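Local structure of glutamine amido transferase (Methylobacillus flagellatus, 3M3P) at residues F11-P17 with M54-P58; G92-A96 with Q142-P147; A116-H120 with T130-L134; Q123-L128 with V151-R155. The protein belongs to the class 1 glutamine amidotransferase family and is built on a mixed sheet flanked by helices. All coordinates share one frame; numbering follows the deposited sequence.

Contact 1 of 4, residues F11-P17 with M54-P58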
loop_
_atom_site.group_PDB
_atom_site.type_symbol
_atom_site.label_atom_id
_atom_site.label_comp_id
_atom_site.label_asym_id
_atom_site.label_seq_id
_atom_site.Cartn_x
_atom_site.Cartn_y
_atom_site.Cartn_z
ATOM N N PHE A 11 8.347 -6.824 3.663
ATOM C CA PHE A 11 9.653 -6.227 3.951
ATOM C C PHE A 11 10.081 -6.411 5.394
ATOM O O PHE A 11 11.249 -6.186 5.725
ATOM C CB PHE A 11 9.612 -4.775 3.572
ATOM C CG PHE A 11 9.303 -4.559 2.126
ATOM C CD1 PHE A 11 10.330 -4.650 1.166
ATOM C CD2 PHE A 11 8.024 -4.277 1.711
ATOM C CE1 PHE A 11 10.062 -4.432 -0.133
ATOM C CE2 PHE A 11 7.752 -4.076 0.344
ATOM C CZ PHE A 11 8.790 -4.108 -0.531
ATOM N N SER A 12 9.168 -6.895 6.236
ATOM C CA SER A 12 9.456 -7.188 7.639
ATOM C C SER A 12 8.440 -8.191 8.197
ATOM O O SER A 12 7.389 -8.457 7.591
ATOM C CB SER A 12 9.410 -5.957 8.519
ATOM O OG SER A 12 8.072 -5.599 8.780
ATOM N N ALA A 13 8.733 -8.728 9.362
ATOM C CA ALA A 13 7.824 -9.695 9.991
ATOM C C ALA A 13 6.538 -9.045 10.449
ATOM O O ALA A 13 5.499 -9.720 10.518
ATOM C CB ALA A 13 8.504 -10.339 11.192
ATOM N N SER A 14 6.587 -7.780 10.849
ATOM C CA SER A 14 5.436 -7.147 11.500
ATOM C C SER A 14 4.445 -6.520 10.537
ATOM O O SER A 14 3.326 -6.192 10.934
ATOM C CB SER A 14 5.843 -6.088 12.503
ATOM O OG SER A 14 6.591 -5.055 11.862
ATOM N N GLU A 15 4.857 -6.383 9.291
ATOM C CA GLU A 15 4.045 -5.715 8.283
ATOM C C GLU A 15 3.509 -6.719 7.255
ATOM O O GLU A 15 4.012 -6.818 6.130
ATOM C CB GLU A 15 4.818 -4.559 7.629
ATOM C CG GLU A 15 5.052 -3.391 8.618
ATOM C CD GLU A 15 5.533 -2.120 7.930
ATOM O OE1 GLU A 15 4.718 -1.538 7.190
ATOM O OE2 GLU A 15 6.711 -1.791 8.077
ATOM N N GLY A 16 2.494 -7.469 7.669
ATOM C CA GLY A 16 1.957 -8.544 6.831
ATOM C C GLY A 16 0.843 -8.031 5.936
ATOM O O GLY A 16 0.534 -6.815 5.888
ATOM N N PRO A 17 0.202 -8.961 5.222
ATOM C CA PRO A 17 -0.850 -8.562 4.279
ATOM C C PRO A 17 -2.085 -7.924 4.916
ATOM O O PRO A 17 -2.861 -7.234 4.232
ATOM C CB PRO A 17 -1.229 -9.885 3.618
ATOM C CG PRO A 17 -0.067 -10.726 3.802
ATOM C CD PRO A 17 0.502 -10.377 5.125
HETATM N N MSE A 54 2.557 -5.091 -2.756
HETATM C CA MSE A 54 3.725 -4.791 -1.891
HETATM C C MSE A 54 3.239 -4.074 -0.672
HETATM O O MSE A 54 2.405 -3.176 -0.766
HETATM C CB MSE A 54 4.711 -3.894 -2.657
HETATM C CG MSE A 54 5.301 -4.576 -3.920
HETATM SE SE MSE A 54 6.592 -3.511 -4.851
HETATM C CE MSE A 54 5.299 -2.328 -5.779
HETATM N N MSE A 55 3.693 -4.493 0.494
HETATM C CA MSE A 55 3.368 -3.904 1.778
HETATM C C MSE A 55 4.334 -2.804 2.137
HETATM O O MSE A 55 5.149 -2.367 1.305
HETATM C CB MSE A 55 3.279 -5.003 2.845
HETATM C CG MSE A 55 2.534 -6.273 2.393
HETATM SE SE MSE A 55 0.732 -5.997 1.577
HETATM C CE MSE A 55 -0.092 -4.909 2.996
ATOM N N GLY A 56 4.266 -2.331 3.377
ATOM C CA GLY A 56 5.188 -1.288 3.857
ATOM C C GLY A 56 6.442 -1.907 4.434
ATOM O O GLY A 56 6.577 -3.125 4.600
ATOM N N GLY A 57 7.410 -1.087 4.783
ATOM C CA GLY A 57 8.554 -1.615 5.507
ATOM C C GLY A 57 9.357 -0.568 6.230
ATOM O O GLY A 57 9.200 0.636 5.933
ATOM N N PRO A 58 10.256 -1.000 7.104
ATOM C CA PRO A 58 11.055 -0.126 7.980
ATOM C C PRO A 58 12.337 0.359 7.345
ATOM O O PRO A 58 13.466 0.208 7.898
ATOM C CB PRO A 58 11.347 -1.010 9.200
ATOM C CG PRO A 58 11.478 -2.357 8.586
ATOM C CD PRO A 58 10.445 -2.425 7.459
HETATM O O HOH W 1 6.063 -5.742 4.745
HETATM O O HOH W 2 2.708 -2.508 5.688
#
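The ring of Phe11 turns its edge to the backbone of the 54-58 loop: CE2 of Phe11 lies 3.3 Å from O of Met55, and CD2 of Phe11 is 3.4 Å from O of Gly56, both oxygens near the ring plane, where aromatic C-H groups point. CB of selenomethionine Met54 adds an apolar touch at the same edge. Glu15 reaches the loop from another direction. With CG beside its backbone N (chi1 -69°) and an extended chain beyond, its carboxylate comes down on the two glycines, OE2 of Glu15 standing 3.2 Å from CA of Gly57 and OE1 against the carbonyl carbon of Gly56. No direct hydrogen bond joins the segments; two waters do the work. One accepts from Phe11 N and donates to O of Glu15 and O of Gly56, each at 2.7 Å; the other lies 2.7 Å from OE1 of Glu15 and accepts from N of Gly56 at 2.8 Å. Both loops follow parallel strands of the central sheet, 6-10 and 51-54, and each leads on to a helix, so the contact lies at the C-terminal ends of parallel strands of this alpha/beta fold. The selenomethionine chain of Met55 bends at chi2 and chi3 and brings its methyl CE to 3.5 Å from O of Gly16, while CD of Pro58 packs on CB of Ser12. Within the first loop, OG of Ser12 receives weak hydrogen bonds from N of Ser14 and N of Glu15. Farther out, Leu90 and Leu94 of helix 90-98 pack on Phe11, Trp67 meets its ring, and His176 touches Glu15.

Contact 2 of 4, residues G92-A96 with Q142-P147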
loop_
_atom_site.group_PDB
_atom_site.type_symbol
_atom_site.label_atom_id
_atom_site.label_comp_id
_atom_site.label_asym_id
_atom_site.label_seq_id
_atom_site.Cartn_x
_atom_site.Cartn_y
_atom_site.Cartn_z
ATOM N N GLY A 92 3.707 1.616 -2.249
ATOM C CA GLY A 92 3.300 2.715 -3.102
ATOM C C GLY A 92 4.462 3.531 -3.590
ATOM O O GLY A 92 4.459 4.022 -4.706
ATOM N N GLN A 93 5.420 3.764 -2.699
ATOM C CA GLN A 93 6.633 4.457 -3.047
ATOM C C GLN A 93 7.478 3.712 -4.061
ATOM O O GLN A 93 8.066 4.333 -4.955
ATOM C CB GLN A 93 7.429 4.761 -1.798
ATOM C CG GLN A 93 6.752 5.752 -0.876
ATOM C CD GLN A 93 7.452 5.898 0.434
ATOM O OE1 GLN A 93 8.290 5.065 0.807
ATOM N NE2 GLN A 93 7.081 6.912 1.212
ATOM N N LEU A 94 7.564 2.399 -3.946
ATOM C CA LEU A 94 8.370 1.603 -4.862
ATOM C C LEU A 94 7.741 1.475 -6.242
ATOM O O LEU A 94 8.446 1.529 -7.243
ATOM C CB LEU A 94 8.664 0.219 -4.259
ATOM C CG LEU A 94 9.571 0.256 -3.035
ATOM C CD1 LEU A 94 9.620 -1.182 -2.487
ATOM C CD2 LEU A 94 10.924 0.851 -3.328
ATOM N N LEU A 95 6.437 1.304 -6.297
ATOM C CA LEU A 95 5.734 1.407 -7.583
ATOM C C LEU A 95 6.041 2.739 -8.276
ATOM O O LEU A 95 6.371 2.781 -9.456
ATOM C CB LEU A 95 4.214 1.131 -7.404
ATOM C CG LEU A 95 3.311 1.333 -8.611
ATOM C CD1 LEU A 95 3.744 0.471 -9.780
ATOM C CD2 LEU A 95 1.868 1.115 -8.215
ATOM N N ALA A 96 5.952 3.840 -7.541
ATOM C CA ALA A 96 6.216 5.135 -8.114
ATOM C C ALA A 96 7.652 5.255 -8.575
ATOM O O ALA A 96 7.918 5.719 -9.696
ATOM C CB ALA A 96 5.893 6.225 -7.064
ATOM N N GLN A 142 8.338 9.858 4.503
ATOM C CA GLN A 142 8.686 10.251 3.124
ATOM C C GLN A 142 7.444 10.250 2.254
ATOM O O GLN A 142 6.376 9.773 2.640
ATOM C CB GLN A 142 9.803 9.343 2.561
ATOM C CG GLN A 142 11.027 9.328 3.428
ATOM C CD GLN A 142 12.230 8.757 2.721
ATOM O OE1 GLN A 142 12.133 7.645 2.172
ATOM N NE2 GLN A 142 13.371 9.465 2.715
ATOM N N THR A 143 7.619 10.710 1.023
ATOM C CA THR A 143 6.531 10.856 0.079
ATOM C C THR A 143 6.994 10.546 -1.326
ATOM O O THR A 143 8.151 10.861 -1.672
ATOM C CB THR A 143 5.909 12.314 0.135
ATOM O OG1 THR A 143 4.872 12.449 -0.840
ATOM C CG2 THR A 143 6.942 13.395 -0.046
ATOM N N PHE A 144 6.118 9.919 -2.146
ATOM C CA PHE A 144 6.381 9.747 -3.576
ATOM C C PHE A 144 5.896 10.932 -4.377
ATOM O O PHE A 144 4.858 11.531 -4.032
ATOM C CB PHE A 144 5.788 8.454 -4.141
ATOM C CG PHE A 144 4.344 8.174 -3.780
ATOM C CD1 PHE A 144 3.303 8.896 -4.347
ATOM C CD2 PHE A 144 4.007 7.178 -2.854
ATOM C CE1 PHE A 144 1.969 8.628 -3.972
ATOM C CE2 PHE A 144 2.675 6.915 -2.523
ATOM C CZ PHE A 144 1.662 7.635 -3.087
ATOM N N SER A 145 6.621 11.258 -5.454
ATOM C CA SER A 145 6.018 12.048 -6.530
ATOM C C SER A 145 5.053 11.181 -7.316
ATOM O O SER A 145 5.124 9.954 -7.309
ATOM C CB SER A 145 7.075 12.603 -7.458
ATOM O OG SER A 145 7.774 11.630 -8.128
ATOM N N ILE A 146 4.112 11.841 -7.995
ATOM C CA ILE A 146 3.177 11.131 -8.843
ATOM C C ILE A 146 3.968 10.601 -10.071
ATOM O O ILE A 146 4.579 11.380 -10.796
ATOM C CB ILE A 146 2.015 12.039 -9.310
ATOM C CG1 ILE A 146 1.258 12.645 -8.101
ATOM C CG2 ILE A 146 0.994 11.276 -10.182
ATOM C CD1 ILE A 146 0.668 11.609 -7.155
ATOM N N PRO A 147 3.984 9.274 -10.320
ATOM C CA PRO A 147 4.802 8.800 -11.413
ATOM C C PRO A 147 4.226 9.233 -12.765
ATOM O O PRO A 147 3.021 9.488 -12.902
ATOM C CB PRO A 147 4.740 7.294 -11.291
ATOM C CG PRO A 147 3.656 6.998 -10.339
ATOM C CD PRO A 147 3.344 8.167 -9.551
HETATM O O HOH W 3 7.897 7.056 4.211
HETATM O O HOH W 4 10.654 5.463 1.935
#
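The amide of Gln93 is gripped at both ends, with water linking each to Gln142. OE1 of Gln93 accepts a hydrogen bond from a water at 2.6 Å, and the same water donates to OE1 of Gln142, which is also hydrogen-bonded to OG of Ser60. On the other end, NE2 of Gln93 donates a hydrogen bond to a second water, 3.1 Å away, which also accepts from the backbone N of Gln142. NE2 has a further direct partner in OE1 of Gln174, which helps set the amide's rotation. The Gln93 chain runs extended past CG, its CG touching the edge of the Phe144 ring at CD2, 3.7 Å away; amide and ring planes stand 84° apart. Phe144 takes a chi1 of 48°, with CG between its backbone N and carbonyl carbon, and this carries the ring alongside Gly92, whose O lies 3.7 Å from CD2 of Phe144. One turn further along the helix, CB of Ala96 meets CB of Phe144 at 3.7 Å and CG of Pro147 at 4.0 Å. Helix 90-98 leads out of a strand-to-helix turn whose sequence is consistent with a nucleophile elbow and lies across strand 142-144, the short segments 8.2 Å apart at 43°. Tyr164 of strand 161-166 meets Phe144 edge-to-face and its OH hydrogen-bonds O of Gly92, while strand 103-111 pairs with Thr143 and helix 68-81 packs against Leu94 and Leu95.

Contact 3 of 4, residues A116-H120 with T130-L134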
loop_
_atom_site.group_PDB
_atom_site.type_symbol
_atom_site.label_atom_id
_atom_site.label_comp_id
_atom_site.label_asym_id
_atom_site.label_seq_id
_atom_site.Cartn_x
_atom_site.Cartn_y
_atom_site.Cartn_z
ATOM N N ALA A 116 -8.355 13.155 4.784
ATOM C CA ALA A 116 -7.942 13.174 3.384
ATOM C C ALA A 116 -9.153 13.388 2.476
ATOM O O ALA A 116 -10.301 13.130 2.850
ATOM C CB ALA A 116 -7.136 11.927 3.021
ATOM N N TRP A 117 -8.859 13.897 1.301
ATOM C CA TRP A 117 -9.881 14.274 0.299
ATOM C C TRP A 117 -9.505 13.710 -1.031
ATOM O O TRP A 117 -8.409 13.980 -1.533
ATOM C CB TRP A 117 -10.019 15.814 0.236
ATOM C CG TRP A 117 -10.467 16.360 1.534
ATOM C CD1 TRP A 117 -11.756 16.492 1.957
ATOM C CD2 TRP A 117 -9.646 16.739 2.610
ATOM N NE1 TRP A 117 -11.778 16.969 3.256
ATOM C CE2 TRP A 117 -10.499 17.153 3.668
ATOM C CE3 TRP A 117 -8.286 16.806 2.781
ATOM C CZ2 TRP A 117 -9.986 17.615 4.904
ATOM C CZ3 TRP A 117 -7.770 17.265 4.032
ATOM C CH2 TRP A 117 -8.640 17.640 5.047
ATOM N N PRO A 118 -10.427 12.953 -1.661
ATOM C CA PRO A 118 -10.197 12.546 -3.034
ATOM C C PRO A 118 -10.003 13.778 -3.919
ATOM O O PRO A 118 -10.686 14.776 -3.734
ATOM C CB PRO A 118 -11.484 11.765 -3.391
ATOM C CG PRO A 118 -11.967 11.216 -2.078
ATOM C CD PRO A 118 -11.619 12.293 -1.088
ATOM N N GLN A 119 -9.175 13.654 -4.949
ATOM C CA GLN A 119 -9.171 14.614 -6.023
ATOM C C GLN A 119 -10.444 14.467 -6.821
ATOM O O GLN A 119 -11.009 13.360 -6.881
ATOM C CB GLN A 119 -7.951 14.395 -6.922
ATOM C CG GLN A 119 -6.600 14.773 -6.277
ATOM C CD GLN A 119 -6.431 16.203 -5.972
ATOM O OE1 GLN A 119 -6.263 16.503 -4.826
ATOM N NE2 GLN A 119 -6.353 17.101 -6.980
ATOM N N HIS A 120 -10.920 15.574 -7.366
ATOM C CA HIS A 120 -12.202 15.573 -8.097
ATOM C C HIS A 120 -12.007 15.128 -9.526
ATOM O O HIS A 120 -12.123 15.948 -10.453
ATOM C CB HIS A 120 -12.817 16.944 -7.963
ATOM C CG HIS A 120 -13.235 17.263 -6.573
ATOM N ND1 HIS A 120 -13.948 18.395 -6.250
ATOM C CD2 HIS A 120 -13.057 16.586 -5.417
ATOM C CE1 HIS A 120 -14.178 18.396 -4.948
ATOM N NE2 HIS A 120 -13.676 17.298 -4.423
ATOM N N THR A 130 -16.034 7.289 -3.889
ATOM C CA THR A 130 -16.667 8.523 -3.409
ATOM C C THR A 130 -15.668 9.675 -3.656
ATOM O O THR A 130 -14.472 9.460 -3.834
ATOM C CB THR A 130 -16.946 8.444 -1.867
ATOM O OG1 THR A 130 -17.728 9.572 -1.435
ATOM C CG2 THR A 130 -15.724 8.338 -1.074
ATOM N N TRP A 131 -16.191 10.900 -3.591
ATOM C CA TRP A 131 -15.366 12.086 -3.380
ATOM C C TRP A 131 -15.464 12.639 -1.957
ATOM O O TRP A 131 -14.860 13.670 -1.690
ATOM C CB TRP A 131 -15.664 13.242 -4.369
ATOM C CG TRP A 131 -15.269 13.018 -5.811
ATOM C CD1 TRP A 131 -14.630 11.944 -6.341
ATOM C CD2 TRP A 131 -15.516 13.900 -6.900
ATOM N NE1 TRP A 131 -14.455 12.083 -7.706
ATOM C CE2 TRP A 131 -15.010 13.295 -8.068
ATOM C CE3 TRP A 131 -16.077 15.172 -6.986
ATOM C CZ2 TRP A 131 -15.084 13.915 -9.306
ATOM C CZ3 TRP A 131 -16.134 15.789 -8.182
ATOM C CH2 TRP A 131 -15.634 15.178 -9.333
ATOM N N ASP A 132 -16.190 11.989 -1.070
ATOM C CA ASP A 132 -16.334 12.459 0.294
ATOM C C ASP A 132 -14.935 12.334 0.974
ATOM O O ASP A 132 -14.084 11.524 0.606
ATOM C CB ASP A 132 -17.315 11.583 1.102
ATOM C CG ASP A 132 -18.776 11.606 0.647
ATOM O OD1 ASP A 132 -19.122 12.399 -0.215
ATOM O OD2 ASP A 132 -19.505 10.694 1.241
ATOM N N GLU A 133 -14.777 13.103 2.042
ATOM C CA GLU A 133 -13.639 12.951 2.940
ATOM C C GLU A 133 -13.485 11.558 3.429
ATOM O O GLU A 133 -14.470 10.933 3.823
ATOM C CB GLU A 133 -13.829 13.893 4.120
ATOM C CG GLU A 133 -12.644 13.899 5.126
ATOM C CD GLU A 133 -12.812 14.851 6.304
ATOM O OE1 GLU A 133 -13.522 15.877 6.161
ATOM O OE2 GLU A 133 -12.244 14.580 7.392
ATOM N N LEU A 134 -12.242 11.095 3.478
ATOM C CA LEU A 134 -11.847 9.794 4.023
ATOM C C LEU A 134 -10.935 9.999 5.196
ATOM O O LEU A 134 -10.317 11.041 5.358
ATOM C CB LEU A 134 -11.134 8.980 2.927
ATOM C CG LEU A 134 -11.988 8.585 1.719
ATOM C CD1 LEU A 134 -11.149 7.937 0.603
ATOM C CD2 LEU A 134 -13.054 7.551 2.114
HETATM O O HOH W 5 -14.524 17.622 4.383
HETATM O O HOH W 6 -12.867 15.582 -2.301
#
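One face of the Trp131 indole carries His120: the imidazole forms an offset stack on the six-membered ring, centroids 4.5 Å apart and planes only 5° from parallel, and CA of His120 makes a CH-pi contact 3.5 Å from the centroid of that ring. O of Gln119 lies over the same face. With chi2 near zero (-3°), the indole swings out toward His120, and its NE1 hydrogen-bonds O of Val121. At the imidazole edge, in its plane, a water lies 2.8 Å from NE2 of His120 and donates to O of Pro118 and O of Trp131, bridging the two backbones. The Trp117 indole has another water in its plane, which accepts from NE1 of Trp117 and donates a hydrogen bond to OE1 of Glu133; ring and extended carboxylate chain run side by side, and OE2 of Glu133 forms a salt bridge with Arg115. These side chains surround the start of an antiparallel pairing between strands 113-118 and 134-140, joined through helix 122-128. Ala116 and Leu134 form a hydrogen-bonded pair: N of Ala116 to O of Leu134 and N of Leu134 to O of Ala116 are both 2.9 Å, the second straighter at 163°. Beyond this pair the segments no longer bridge, and the Pro118 ring packs against the backbone carbonyls of 130-132, its CD 3.1 Å from O of Asp132 and its CG loosely near CD1 of Leu134. An ST turn shapes the second segment, OG1 of Thr130 accepting from N of Asp132. O of Thr130, buried beside the Pro118 ring, has no polar partner in the model.

Contact 4 of 4, residues Q123-L128 with V151-R155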
loop_
_atom_site.group_PDB
_atom_site.type_symbol
_atom_site.label_atom_id
_atom_site.label_comp_id
_atom_site.label_asym_id
_atom_site.label_seq_id
_atom_site.Cartn_x
_atom_site.Cartn_y
_atom_site.Cartn_z
ATOM N N GLN A 123 -11.497 8.918 -11.766
ATOM C CA GLN A 123 -10.708 7.814 -11.306
ATOM C C GLN A 123 -10.820 7.669 -9.778
ATOM O O GLN A 123 -10.738 6.542 -9.215
ATOM C CB GLN A 123 -9.228 8.007 -11.682
ATOM C CG GLN A 123 -8.932 8.037 -13.227
ATOM C CD GLN A 123 -9.231 9.373 -13.935
ATOM O OE1 GLN A 123 -9.770 10.328 -13.363
ATOM N NE2 GLN A 123 -8.991 9.425 -15.276
ATOM N N ALA A 124 -10.953 8.783 -9.043
ATOM C CA ALA A 124 -11.101 8.726 -7.578
ATOM C C ALA A 124 -12.440 8.094 -7.236
ATOM O O ALA A 124 -12.549 7.272 -6.326
ATOM C CB ALA A 124 -10.992 10.118 -6.974
ATOM N N LEU A 125 -13.487 8.446 -7.957
ATOM C CA LEU A 125 -14.794 7.853 -7.726
ATOM C C LEU A 125 -14.705 6.347 -7.982
ATOM O O LEU A 125 -15.244 5.541 -7.196
ATOM C CB LEU A 125 -15.829 8.480 -8.634
ATOM C CG LEU A 125 -17.241 7.910 -8.566
ATOM C CD1 LEU A 125 -17.853 8.107 -7.192
ATOM C CD2 LEU A 125 -18.102 8.445 -9.708
ATOM N N GLU A 126 -14.098 5.968 -9.094
ATOM C CA GLU A 126 -14.014 4.540 -9.501
ATOM C C GLU A 126 -13.278 3.688 -8.482
ATOM O O GLU A 126 -13.783 2.609 -8.091
ATOM C CB GLU A 126 -13.331 4.442 -10.860
ATOM C CG GLU A 126 -13.209 3.007 -11.368
ATOM C CD GLU A 126 -12.728 2.830 -12.776
ATOM O OE1 GLU A 126 -12.604 3.830 -13.522
ATOM O OE2 GLU A 126 -12.511 1.635 -13.163
ATOM N N TRP A 127 -12.100 4.144 -8.061
ATOM C CA TRP A 127 -11.235 3.346 -7.201
ATOM C C TRP A 127 -11.545 3.499 -5.721
ATOM O O TRP A 127 -11.491 2.503 -5.011
ATOM C CB TRP A 127 -9.776 3.685 -7.485
ATOM C CG TRP A 127 -9.283 3.077 -8.762
ATOM C CD1 TRP A 127 -9.416 3.599 -9.986
ATOM C CD2 TRP A 127 -8.643 1.809 -8.911
ATOM N NE1 TRP A 127 -8.917 2.715 -10.943
ATOM C CE2 TRP A 127 -8.418 1.622 -10.287
ATOM C CE3 TRP A 127 -8.240 0.799 -8.019
ATOM C CZ2 TRP A 127 -7.755 0.484 -10.796
ATOM C CZ3 TRP A 127 -7.586 -0.308 -8.525
ATOM C CH2 TRP A 127 -7.351 -0.453 -9.891
ATOM N N LEU A 128 -11.925 4.694 -5.254
ATOM C CA LEU A 128 -12.181 4.937 -3.803
ATOM C C LEU A 128 -13.674 4.863 -3.463
ATOM O O LEU A 128 -14.008 4.691 -2.274
ATOM C CB LEU A 128 -11.643 6.300 -3.400
ATOM C CG LEU A 128 -10.184 6.558 -3.730
ATOM C CD1 LEU A 128 -9.810 7.979 -3.341
ATOM C CD2 LEU A 128 -9.272 5.499 -3.067
ATOM N N VAL A 151 -2.497 9.073 -12.536
ATOM C CA VAL A 151 -3.542 10.032 -12.129
ATOM C C VAL A 151 -3.586 10.118 -10.629
ATOM O O VAL A 151 -3.846 9.130 -9.930
ATOM C CB VAL A 151 -4.964 9.637 -12.712
ATOM C CG1 VAL A 151 -6.024 10.591 -12.172
ATOM C CG2 VAL A 151 -4.898 9.695 -14.254
ATOM N N HIS A 152 -3.309 11.288 -10.085
ATOM C CA HIS A 152 -3.426 11.613 -8.668
ATOM C C HIS A 152 -4.893 11.593 -8.214
ATOM O O HIS A 152 -5.733 12.258 -8.787
ATOM C CB HIS A 152 -2.835 13.004 -8.502
ATOM C CG HIS A 152 -2.908 13.535 -7.116
ATOM N ND1 HIS A 152 -3.140 14.866 -6.867
ATOM C CD2 HIS A 152 -2.696 12.948 -5.924
ATOM C CE1 HIS A 152 -3.073 15.076 -5.552
ATOM N NE2 HIS A 152 -2.785 13.937 -4.956
ATOM N N ILE A 153 -5.172 10.808 -7.158
ATOM C CA ILE A 153 -6.559 10.645 -6.726
ATOM C C ILE A 153 -6.878 10.971 -5.264
ATOM O O ILE A 153 -8.044 10.932 -4.891
ATOM C CB ILE A 153 -7.051 9.227 -7.024
ATOM C CG1 ILE A 153 -6.306 8.140 -6.258
ATOM C CG2 ILE A 153 -7.090 8.850 -8.571
ATOM C CD1 ILE A 153 -7.023 6.762 -6.273
ATOM N N LEU A 154 -5.893 11.297 -4.435
ATOM C CA LEU A 154 -6.117 11.470 -2.988
ATOM C C LEU A 154 -5.023 12.299 -2.390
ATOM O O LEU A 154 -3.851 12.137 -2.737
ATOM C CB LEU A 154 -6.232 10.108 -2.335
ATOM C CG LEU A 154 -6.572 9.976 -0.897
ATOM C CD1 LEU A 154 -7.997 10.501 -0.595
ATOM C CD2 LEU A 154 -6.440 8.453 -0.449
ATOM N N ARG A 155 -5.408 13.230 -1.498
ATOM C CA ARG A 155 -4.499 14.134 -0.794
ATOM C C ARG A 155 -4.857 14.320 0.668
ATOM O O ARG A 155 -6.000 14.233 1.050
ATOM C CB ARG A 155 -4.480 15.530 -1.467
ATOM C CG ARG A 155 -5.833 16.234 -1.536
ATOM C CD ARG A 155 -5.687 17.648 -1.972
ATOM N NE ARG A 155 -5.471 18.398 -0.769
ATOM C CZ ARG A 155 -6.424 18.828 0.042
ATOM N NH1 ARG A 155 -6.095 19.413 1.218
ATOM N NH2 ARG A 155 -7.678 18.623 -0.267
#
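Ile153 reaches into the helix through every branch of its side chain. Its CB sits 4.0 Å from CB of Ala124, where the two backbones come nearest. From there CG2 of Ile153 turns to CB of Gln123 at 3.9 Å and also touches N of Ala124. The other branch takes CG1 between the backbone N and carbonyl carbon (chi1 64°) and then extends, so that CD1 of Ile153 ends 4.1 Å from CG of Leu128, with CD2 of Leu128 equally near and CB of Trp127 a little farther off. The carbonyl of Ile153 joins in: CB of Ala124 lies 3.7 Å from O of Ile153, and CD1 of Leu128 rests 3.8 Å from the same oxygen before reaching CD1 of Leu154. At the outer end, Gln123 bends at chi2 (80°) and crosses Val151 at about a right angle, laying its CG, CD and OE1 alongside CG1 of Val151, the nearest approach being 3.9 Å from CD of Gln123. No hydrogen bond links the two segments; this is apolar helix-on-sheet packing, one turn of helix seated on the strand through Gln123, Ala124, Trp127 and Leu128. The short axes pass 8.3 Å apart at 67°, the helix lying steeply across the strand. Strand 150-156 runs between 113-118 and 161-166 in the sheet, Pro118 packs against Ala124 and Leu128, and helix 218-237 covers Trp127 and Leu128 with Trp228, Val232 and Trp236.

How the contacts relate
From the N terminus, contact 1 comes first, closing the loop that runs from after strand 6-10 to the end of strand 51-54, and it is complete before contact 2 opens. The two meet where Phe11 and Met54 pack on helix 90-98. Contact 2 closes a long excursion from that helix to edge strand 142-144, and contact 3 lies wholly within it, joining strand 113-118 to the approach of 134-140. Contact 4 crosses both: its helix falls between the segments of contact 3, and its strand lies beyond 142-147. Contacts 3 and 4 are probably joined by backbone hydrogen bonds between neighbouring strands 113-118 and 150-156, across the chain's centre from contact 1.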